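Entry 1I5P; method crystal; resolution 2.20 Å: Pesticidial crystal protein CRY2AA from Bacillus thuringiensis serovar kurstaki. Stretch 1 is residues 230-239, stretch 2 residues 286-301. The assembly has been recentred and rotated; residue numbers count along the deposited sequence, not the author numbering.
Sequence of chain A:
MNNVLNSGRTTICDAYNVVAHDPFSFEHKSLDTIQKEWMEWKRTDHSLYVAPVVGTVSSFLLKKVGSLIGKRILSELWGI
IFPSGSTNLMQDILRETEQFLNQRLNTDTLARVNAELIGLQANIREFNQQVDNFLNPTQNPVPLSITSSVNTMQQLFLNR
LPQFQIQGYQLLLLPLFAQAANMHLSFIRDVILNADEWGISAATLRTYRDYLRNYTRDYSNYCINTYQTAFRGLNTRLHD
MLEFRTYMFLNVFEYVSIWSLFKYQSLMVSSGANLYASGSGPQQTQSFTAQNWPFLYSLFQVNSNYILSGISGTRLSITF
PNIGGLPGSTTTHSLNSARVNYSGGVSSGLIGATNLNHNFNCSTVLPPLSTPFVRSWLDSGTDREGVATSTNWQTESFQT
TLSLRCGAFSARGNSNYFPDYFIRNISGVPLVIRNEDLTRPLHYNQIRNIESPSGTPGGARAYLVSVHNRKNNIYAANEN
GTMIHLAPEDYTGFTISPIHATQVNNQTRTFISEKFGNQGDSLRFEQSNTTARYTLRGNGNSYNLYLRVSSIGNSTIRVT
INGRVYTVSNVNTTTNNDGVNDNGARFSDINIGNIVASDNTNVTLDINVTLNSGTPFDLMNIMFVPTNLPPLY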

ATOM      1  N   ALA A 230     -10.644 -16.282  -0.395  1.00 16.18           N
ATOM      2  CA  ALA A 230     -11.724 -15.561   0.272  1.00 15.18           C
ATOM      3  C   ALA A 230     -12.262 -14.427  -0.586  1.00 15.55           C
ATOM      4  O   ALA A 230     -13.473 -14.203  -0.650  1.00 12.01           O
ATOM      5  N   PHE A 231     -11.354 -13.706  -1.239  1.00 14.26           N
ATOM      6  CA  PHE A 231     -11.744 -12.590  -2.085  1.00 14.83           C
ATOM      7  C   PHE A 231     -12.636 -13.063  -3.234  1.00 15.62           C
ATOM      8  O   PHE A 231     -13.555 -12.350  -3.641  1.00 14.58           O
ATOM      9  N   ARG A 232     -12.372 -14.259  -3.761  1.00 16.20           N
ATOM     10  CA  ARG A 232     -13.177 -14.784  -4.861  1.00 18.28           C
ATOM     11  C   ARG A 232     -14.617 -15.083  -4.439  1.00 17.13           C
ATOM     12  O   ARG A 232     -15.506 -15.169  -5.284  1.00 16.84           O
ATOM     13  N   GLY A 233     -14.837 -15.248  -3.138  1.00 16.21           N
ATOM     14  CA  GLY A 233     -16.173 -15.529  -2.644  1.00 17.53           C
ATOM     15  C   GLY A 233     -16.942 -14.277  -2.264  1.00 18.97           C
ATOM     16  O   GLY A 233     -18.069 -14.349  -1.764  1.00 20.17           O
ATOM     17  N   LEU A 234     -16.344 -13.115  -2.500  1.00 19.15           N
ATOM     18  CA  LEU A 234     -17.002 -11.857  -2.159  1.00 17.67           C
ATOM     19  C   LEU A 234     -18.100 -11.424  -3.127  1.00 17.10           C
ATOM     20  O   LEU A 234     -18.025 -11.641  -4.339  1.00 13.55           O
ATOM     21  N   ASN A 235     -19.124 -10.806  -2.558  1.00 16.24           N
ATOM     22  CA  ASN A 235     -20.238 -10.265  -3.314  1.00 17.49           C
ATOM     23  C   ASN A 235     -20.819  -9.256  -2.350  1.00 18.08           C
ATOM     24  O   ASN A 235     -21.730  -9.563  -1.579  1.00 18.73           O
ATOM     25  N   THR A 236     -20.268  -8.050  -2.379  1.00 17.67           N
ATOM     26  CA  THR A 236     -20.713  -7.017  -1.469  1.00 17.46           C
ATOM     27  C   THR A 236     -20.619  -5.631  -2.090  1.00 15.89           C
ATOM     28  O   THR A 236     -20.086  -5.457  -3.186  1.00 16.81           O
ATOM     29  N   ARG A 237     -21.141  -4.637  -1.388  1.00 16.81           N
ATOM     30  CA  ARG A 237     -21.083  -3.272  -1.893  1.00 17.83           C
ATOM     31  C   ARG A 237     -19.629  -2.800  -1.932  1.00 16.23           C
ATOM     32  O   ARG A 237     -18.768  -3.361  -1.248  1.00 14.85           O
ATOM     33  N   LEU A 238     -19.363  -1.768  -2.729  1.00 14.23           N
ATOM     34  CA  LEU A 238     -18.005  -1.244  -2.874  1.00 12.30           C
ATOM     35  C   LEU A 238     -17.320  -0.950  -1.549  1.00 11.35           C
ATOM     36  O   LEU A 238     -16.194  -1.394  -1.308  1.00 11.48           O
ATOM     37  N   HIS A 239     -18.001  -0.198  -0.692  1.00 11.01           N
ATOM     38  CA  HIS A 239     -17.439   0.157   0.598  1.00 13.18           C
ATOM     39  C   HIS A 239     -16.888  -1.069   1.329  1.00 14.30           C
ATOM     40  O   HIS A 239     -15.760  -1.055   1.824  1.00 14.17           O
ATOM     41  N   GLN A 286     -24.802  -0.624  -5.450  1.00 18.59           N
ATOM     42  CA  GLN A 286     -24.316  -1.684  -6.318  1.00 17.75           C
ATOM     43  C   GLN A 286     -23.429  -2.695  -5.600  1.00 17.73           C
ATOM     44  O   GLN A 286     -22.585  -2.339  -4.781  1.00 16.84           O
ATOM     45  N   SER A 287     -23.642  -3.967  -5.913  1.00 17.27           N
ATOM     46  CA  SER A 287     -22.874  -5.039  -5.304  1.00 18.00           C
ATOM     47  C   SER A 287     -21.838  -5.503  -6.321  1.00 17.26           C
ATOM     48  O   SER A 287     -22.107  -5.517  -7.520  1.00 19.45           O
ATOM     49  N   PHE A 288     -20.652  -5.866  -5.853  1.00 15.62           N
ATOM     50  CA  PHE A 288     -19.603  -6.316  -6.764  1.00 15.64           C
ATOM     51  C   PHE A 288     -19.002  -7.647  -6.351  1.00 15.67           C
ATOM     52  O   PHE A 288     -19.032  -8.024  -5.175  1.00 16.30           O
ATOM     53  N   THR A 289     -18.443  -8.342  -7.335  1.00 14.83           N
ATOM     54  CA  THR A 289     -17.787  -9.621  -7.119  1.00 15.47           C
ATOM     55  C   THR A 289     -16.323  -9.466  -7.531  1.00 16.56           C
ATOM     56  O   THR A 289     -15.940  -8.455  -8.126  1.00 15.55           O
ATOM     57  N   ALA A 290     -15.509 -10.469  -7.216  1.00 16.74           N
ATOM     58  CA  ALA A 290     -14.087 -10.441  -7.540  1.00 16.56           C
ATOM     59  C   ALA A 290     -13.805 -10.189  -9.021  1.00 17.15           C
ATOM     60  O   ALA A 290     -12.814  -9.546  -9.370  1.00 17.41           O
ATOM     61  N   GLN A 291     -14.671 -10.693  -9.893  1.00 17.30           N
ATOM     62  CA  GLN A 291     -14.486 -10.511 -11.331  1.00 18.90           C
ATOM     63  C   GLN A 291     -14.548  -9.034 -11.726  1.00 17.48           C
ATOM     64  O   GLN A 291     -14.009  -8.636 -12.758  1.00 17.52           O
ATOM     65  N   ASN A 292     -15.197  -8.231 -10.889  1.00 15.68           N
ATOM     66  CA  ASN A 292     -15.336  -6.798 -11.126  1.00 15.92           C
ATOM     67  C   ASN A 292     -14.150  -6.003 -10.590  1.00 15.17           C
ATOM     68  O   ASN A 292     -13.953  -4.848 -10.960  1.00 14.93           O
ATOM     69  N   TRP A 293     -13.378  -6.621  -9.706  1.00 14.90           N
ATOM     70  CA  TRP A 293     -12.256  -5.939  -9.072  1.00 16.94           C
ATOM     71  C   TRP A 293     -11.215  -5.377 -10.037  1.00 16.18           C
ATOM     72  O   TRP A 293     -10.821  -4.217  -9.907  1.00 16.91           O
ATOM     73  N   PRO A 294     -10.761  -6.180 -11.016  1.00 17.64           N
ATOM     74  CA  PRO A 294      -9.761  -5.692 -11.969  1.00 15.96           C
ATOM     75  C   PRO A 294     -10.156  -4.363 -12.574  1.00 16.45           C
ATOM     76  O   PRO A 294      -9.337  -3.449 -12.668  1.00 15.59           O
ATOM     77  N   PHE A 295     -11.418  -4.246 -12.976  1.00 14.86           N
ATOM     78  CA  PHE A 295     -11.889  -2.996 -13.552  1.00 14.89           C
ATOM     79  C   PHE A 295     -11.793  -1.867 -12.543  1.00 13.53           C
ATOM     80  O   PHE A 295     -11.278  -0.790 -12.852  1.00 13.05           O
ATOM     81  N   LEU A 296     -12.303  -2.115 -11.339  1.00 12.43           N
ATOM     82  CA  LEU A 296     -12.309  -1.101 -10.289  1.00 12.51           C
ATOM     83  C   LEU A 296     -10.936  -0.535  -9.939  1.00 13.25           C
ATOM     84  O   LEU A 296     -10.753   0.679  -9.916  1.00 15.70           O
ATOM     85  N   TYR A 297      -9.959  -1.394  -9.678  1.00 14.57           N
ATOM     86  CA  TYR A 297      -8.653  -0.863  -9.333  1.00 14.76           C
ATOM     87  C   TYR A 297      -7.911  -0.285 -10.541  1.00 16.07           C
ATOM     88  O   TYR A 297      -7.007   0.533 -10.382  1.00 15.11           O
ATOM     89  N   SER A 298      -8.298  -0.687 -11.753  1.00 16.61           N
ATOM     90  CA  SER A 298      -7.646  -0.143 -12.945  1.00 15.34           C
ATOM     91  C   SER A 298      -8.150   1.285 -13.114  1.00 15.82           C
ATOM     92  O   SER A 298      -7.453   2.146 -13.659  1.00 15.98           O
ATOM     93  N   LEU A 299      -9.363   1.526 -12.619  1.00 14.79           N
ATOM     94  CA  LEU A 299      -9.995   2.839 -12.691  1.00 13.21           C
ATOM     95  C   LEU A 299      -9.492   3.757 -11.586  1.00 13.64           C
ATOM     96  O   LEU A 299      -9.214   4.933 -11.819  1.00 10.36           O
ATOM     97  N   PHE A 300      -9.390   3.206 -10.379  1.00 14.19           N
ATOM     98  CA  PHE A 300      -8.943   3.958  -9.213  1.00 13.04           C
ATOM     99  C   PHE A 300      -7.489   4.417  -9.298  1.00 12.13           C
ATOM    100  O   PHE A 300      -7.092   5.336  -8.583  1.00 10.08           O
ATOM    101  N   GLN A 301      -6.699   3.795 -10.170  1.00 11.11           N
ATOM    102  CA  GLN A 301      -5.296   4.184 -10.303  1.00 13.72           C
ATOM    103  C   GLN A 301      -4.997   4.974 -11.574  1.00 14.00           C
ATOM    104  O   GLN A 301      -3.840   5.114 -11.967  1.00 13.01           O
TER

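A short antiparallel strand pairing often does little more than set a register, leaving the side chains at its two ends to build the apolar contact; this pair of segments from the Cry2Aa crystal protein illustrates the principle. The pairing is centred on Thr236 and Phe288, whose backbones exchange two hydrogen bonds, Phe288 N to Thr236 O at 2.8 Å and Thr236 N to Phe288 O at 3.1 Å.

Beyond one end, Phe231 adopts the t rotamer (chi1 -163°). Its CA-to-CB bond runs sideways, yet this rotamer brings the ring to stretch 2, where CD2 lies 3.8 Å from Ala290 CB and CZ lies 3.7 Å from Trp293 CG. The Phe231 edge meets the Trp293 face, with planes at 60°. Trp293, also t, points toward stretch 1, as does the small Ala290, whose CB sits 3.5 Å from Phe231 O.

At the other end, Leu238 (t, p) spreads over three partners: CB is 3.8 Å from Phe288 CE1, CD1 is 3.9 Å from Leu296 CD1, and CD2 is 4.1 Å from Phe300 CZ. Leu238 CD1 also lies 4.3 Å from Phe300 CZ, so the leucine packs against residues one helical turn apart. The CA-to-CB bonds of Leu296 (m, t) and Phe300 (m) both point toward stretch 1, while Phe288, in the m rotamer, turns its ring edge to the backbone at Arg237 and Leu238.

Two exposed residues, Asn235 and Ser287, supply the side-chain hydrogen bond between the stretches. Asn235, with chi1 t, carries OD1 to within 2.8 Å of Ser287 OG, which donates the hydrogen bond; Ser287 is itself t. Thr289 takes p, and its OG1 bonds only weakly to Asn292 OD1 (3.4 Å).

Two waters fill backbone gaps. One donates to Arg232 O and Leu234 O and accepts from Ala290 N; the other accepts from Leu238 N and donates to Gln286 O, linking groups too far apart to bond directly.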

ATOM      1  CB  ALA A 230     -11.233 -15.008   1.603  1.00 17.17           C
ATOM      2  CB  PHE A 231     -10.500 -11.884  -2.639  1.00 14.83           C
ATOM      3  CG  PHE A 231     -10.774 -10.507  -3.174  1.00 14.93           C
ATOM      4  CD1 PHE A 231     -10.809  -9.408  -2.319  1.00 14.88           C
ATOM      5  CD2 PHE A 231     -11.034 -10.312  -4.526  1.00 12.18           C
ATOM      6  CE1 PHE A 231     -11.100  -8.129  -2.806  1.00 16.53           C
ATOM      7  CE2 PHE A 231     -11.328  -9.047  -5.022  1.00 13.86           C
ATOM      8  CZ  PHE A 231     -11.362  -7.949  -4.161  1.00 14.29           C
ATOM      9  CB  ARG A 232     -12.559 -16.059  -5.436  1.00 21.06           C
ATOM     10  CG  ARG A 232     -11.296 -15.877  -6.262  1.00 25.54           C
ATOM     11  CD  ARG A 232     -10.935 -17.190  -6.961  1.00 29.67           C
ATOM     12  NE  ARG A 232     -11.762 -17.466  -8.140  1.00 32.90           N
ATOM     13  CZ  ARG A 232     -11.885 -18.670  -8.698  1.00 34.38           C
ATOM     14  NH1 ARG A 232     -11.247 -19.712  -8.177  1.00 33.54           N
ATOM     15  NH2 ARG A 232     -12.630 -18.834  -9.786  1.00 32.31           N
ATOM     16  CB  LEU A 234     -15.982 -10.719  -2.065  1.00 19.95           C
ATOM     17  CG  LEU A 234     -15.121 -10.546  -0.808  1.00 20.67           C
ATOM     18  CD1 LEU A 234     -14.156  -9.393  -1.026  1.00 20.48           C
ATOM     19  CD2 LEU A 234     -16.002 -10.277   0.396  1.00 20.59           C
ATOM     20  CB  ASN A 235     -21.282 -11.331  -3.649  1.00 16.16           C
ATOM     21  CG  ASN A 235     -22.332 -10.814  -4.622  1.00 19.03           C
ATOM     22  OD1 ASN A 235     -22.292  -9.650  -5.018  1.00 16.89           O
ATOM     23  ND2 ASN A 235     -23.271 -11.674  -5.010  1.00 14.68           N
ATOM     24  CB  THR A 236     -19.854  -7.055  -0.198  1.00 18.03           C
ATOM     25  OG1 THR A 236     -20.420  -6.190   0.795  1.00 23.51           O
ATOM     26  CG2 THR A 236     -18.427  -6.619  -0.519  1.00 16.04           C
ATOM     27  CB  ARG A 237     -21.918  -2.354  -1.009  1.00 20.82           C
ATOM     28  CG  ARG A 237     -23.383  -2.753  -0.922  1.00 28.32           C
ATOM     29  CD  ARG A 237     -24.233  -1.510  -0.791  1.00 32.55           C
ATOM     30  NE  ARG A 237     -25.240  -1.608   0.259  1.00 39.78           N
ATOM     31  CZ  ARG A 237     -25.707  -0.557   0.929  1.00 42.25           C
ATOM     32  NH1 ARG A 237     -25.250   0.660   0.655  1.00 40.84           N
ATOM     33  NH2 ARG A 237     -26.631  -0.719   1.868  1.00 44.07           N
ATOM     34  CB  LEU A 238     -18.010   0.030  -3.726  1.00  9.44           C
ATOM     35  CG  LEU A 238     -16.622   0.560  -4.085  1.00  9.07           C
ATOM     36  CD1 LEU A 238     -15.854  -0.521  -4.830  1.00  9.36           C
ATOM     37  CD2 LEU A 238     -16.736   1.818  -4.939  1.00  7.50           C
ATOM     38  CB  HIS A 239     -18.494   0.840   1.466  1.00 12.97           C
ATOM     39  CG  HIS A 239     -18.033   1.105   2.863  1.00 16.83           C
ATOM     40  ND1 HIS A 239     -17.154   2.117   3.178  1.00 13.52           N
ATOM     41  CD2 HIS A 239     -18.270   0.439   4.017  1.00 16.09           C
ATOM     42  CE1 HIS A 239     -16.866   2.062   4.466  1.00 14.10           C
ATOM     43  NE2 HIS A 239     -17.530   1.051   4.998  1.00 15.41           N
ATOM     44  CB  GLN A 286     -23.588  -1.086  -7.519  1.00 15.75           C
ATOM     45  CG  GLN A 286     -23.139  -2.112  -8.537  1.00 17.94           C
ATOM     46  CD  GLN A 286     -22.748  -1.480  -9.858  1.00 15.89           C
ATOM     47  OE1 GLN A 286     -22.474  -0.284  -9.929  1.00 16.30           O
ATOM     48  NE2 GLN A 286     -22.711  -2.284 -10.908  1.00 17.88           N
ATOM     49  CB  SER A 287     -23.806  -6.195  -4.915  1.00 17.95           C
ATOM     50  OG  SER A 287     -23.151  -7.136  -4.083  1.00 17.93           O
ATOM     51  CB  PHE A 288     -18.468  -5.282  -6.844  1.00 12.04           C
ATOM     52  CG  PHE A 288     -18.920  -3.904  -7.240  1.00 13.29           C
ATOM     53  CD1 PHE A 288     -19.300  -2.978  -6.275  1.00 12.40           C
ATOM     54  CD2 PHE A 288     -18.980  -3.537  -8.584  1.00 12.19           C
ATOM     55  CE1 PHE A 288     -19.733  -1.704  -6.637  1.00 10.91           C
ATOM     56  CE2 PHE A 288     -19.413  -2.265  -8.957  1.00 11.76           C
ATOM     57  CZ  PHE A 288     -19.791  -1.349  -7.979  1.00 13.52           C
ATOM     58  CB  THR A 289     -18.434 -10.735  -7.967  1.00 17.99           C
ATOM     59  OG1 THR A 289     -18.306 -10.413  -9.358  1.00 18.58           O
ATOM     60  CG2 THR A 289     -19.908 -10.876  -7.619  1.00 14.25           C
ATOM     61  CB  ALA A 290     -13.433 -11.749  -7.100  1.00 14.79           C
ATOM     62  CB  GLN A 291     -15.541 -11.306 -12.108  1.00 20.39           C
ATOM     63  CG  GLN A 291     -15.292 -12.816 -12.123  1.00 28.65           C
ATOM     64  CD  GLN A 291     -16.333 -13.586 -12.930  1.00 32.19           C
ATOM     65  OE1 GLN A 291     -16.163 -14.776 -13.208  1.00 35.10           O
ATOM     66  NE2 GLN A 291     -17.420 -12.912 -13.302  1.00 32.17           N
ATOM     67  CB  ASN A 292     -16.583  -6.252 -10.425  1.00 14.96           C
ATOM     68  CG  ASN A 292     -17.842  -6.998 -10.791  1.00 16.89           C
ATOM     69  OD1 ASN A 292     -18.759  -7.104  -9.980  1.00 16.21           O
ATOM     70  ND2 ASN A 292     -17.903  -7.509 -12.015  1.00 13.77           N
ATOM     71  CB  TRP A 293     -11.586  -6.863  -8.042  1.00 15.78           C
ATOM     72  CG  TRP A 293     -10.489  -6.196  -7.253  1.00 13.18           C
ATOM     73  CD1 TRP A 293      -9.227  -6.677  -7.039  1.00 14.69           C
ATOM     74  CD2 TRP A 293     -10.539  -4.909  -6.622  1.00 11.94           C
ATOM     75  NE1 TRP A 293      -8.485  -5.763  -6.325  1.00 11.44           N
ATOM     76  CE2 TRP A 293      -9.263  -4.671  -6.056  1.00 12.85           C
ATOM     77  CE3 TRP A 293     -11.532  -3.932  -6.484  1.00 13.46           C
ATOM     78  CZ2 TRP A 293      -8.956  -3.491  -5.361  1.00 12.20           C
ATOM     79  CZ3 TRP A 293     -11.226  -2.754  -5.791  1.00 12.56           C
ATOM     80  CH2 TRP A 293      -9.946  -2.549  -5.242  1.00 13.26           C
ATOM     81  CB  PRO A 294      -9.690  -6.822 -12.993  1.00 17.92           C
ATOM     82  CG  PRO A 294      -9.888  -8.032 -12.121  1.00 16.44           C
ATOM     83  CD  PRO A 294     -11.082  -7.591 -11.291  1.00 17.73           C
ATOM     84  CB  PHE A 295     -13.348  -3.088 -14.008  1.00 13.67           C
ATOM     85  CG  PHE A 295     -13.987  -1.738 -14.220  1.00 14.62           C
ATOM     86  CD1 PHE A 295     -13.765  -1.019 -15.395  1.00 13.79           C
ATOM     87  CD2 PHE A 295     -14.732  -1.145 -13.207  1.00 13.45           C
ATOM     88  CE1 PHE A 295     -14.268   0.268 -15.555  1.00 14.21           C
ATOM     89  CE2 PHE A 295     -15.243   0.153 -13.356  1.00 15.23           C
ATOM     90  CZ  PHE A 295     -15.008   0.857 -14.536  1.00 15.55           C
ATOM     91  CB  LEU A 296     -12.993  -1.655  -9.035  1.00  9.95           C
ATOM     92  CG  LEU A 296     -14.493  -1.918  -9.201  1.00 11.79           C
ATOM     93  CD1 LEU A 296     -15.059  -2.638  -7.972  1.00 10.00           C
ATOM     94  CD2 LEU A 296     -15.208  -0.590  -9.436  1.00  8.47           C
ATOM     95  CB  TYR A 297      -7.810  -1.917  -8.592  1.00 12.92           C
ATOM     96  CG  TYR A 297      -7.235  -3.046  -9.416  1.00 12.38           C
ATOM     97  CD1 TYR A 297      -6.232  -2.813 -10.358  1.00 10.65           C
ATOM     98  CD2 TYR A 297      -7.629  -4.362  -9.191  1.00 10.43           C
ATOM     99  CE1 TYR A 297      -5.633  -3.862 -11.050  1.00 10.60           C
ATOM    100  CE2 TYR A 297      -7.030  -5.424  -9.881  1.00 11.06           C
ATOM    101  CZ  TYR A 297      -6.032  -5.162 -10.806  1.00 10.99           C
ATOM    102  OH  TYR A 297      -5.409  -6.204 -11.459  1.00 13.71           O
ATOM    103  CB  SER A 298      -7.973  -0.974 -14.197  1.00 13.80           C
ATOM    104  OG  SER A 298      -9.293  -0.745 -14.662  1.00 13.29           O
ATOM    105  CB  LEU A 299     -11.511   2.703 -12.563  1.00 14.03           C
ATOM    106  CG  LEU A 299     -12.311   3.998 -12.392  1.00 13.10           C
ATOM    107  CD1 LEU A 299     -12.276   4.802 -13.680  1.00 14.17           C
ATOM    108  CD2 LEU A 299     -13.749   3.664 -12.019  1.00 13.95           C
ATOM    109  CB  PHE A 300      -9.157   3.125  -7.942  1.00 11.60           C
ATOM    110  CG  PHE A 300     -10.603   2.769  -7.680  1.00 14.27           C
ATOM    111  CD1 PHE A 300     -10.926   1.748  -6.789  1.00 13.36           C
ATOM    112  CD2 PHE A 300     -11.640   3.451  -8.321  1.00 15.07           C
ATOM    113  CE1 PHE A 300     -12.253   1.409  -6.533  1.00 11.79           C
ATOM    114  CE2 PHE A 300     -12.973   3.117  -8.071  1.00 14.26           C
ATOM    115  CZ  PHE A 300     -13.275   2.092  -7.174  1.00 11.92           C
ATOM    116  CB  GLN A 301      -4.401   2.949 -10.230  1.00 11.62           C
ATOM    117  CG  GLN A 301      -4.389   2.317  -8.849  1.00 14.09           C
ATOM    118  CD  GLN A 301      -3.481   1.123  -8.775  1.00 15.48           C
ATOM    119  OE1 GLN A 301      -2.272   1.262  -8.587  1.00 14.98           O
ATOM    120  NE2 GLN A 301      -4.055  -0.068  -8.929  1.00 15.05           N
TER
HETATM  121  O   HOH W   1     -16.613 -12.896  -6.085  1.00 20.37           O
HETATM  122  O   HOH W   2     -21.536   0.123  -3.807  1.00 12.24           O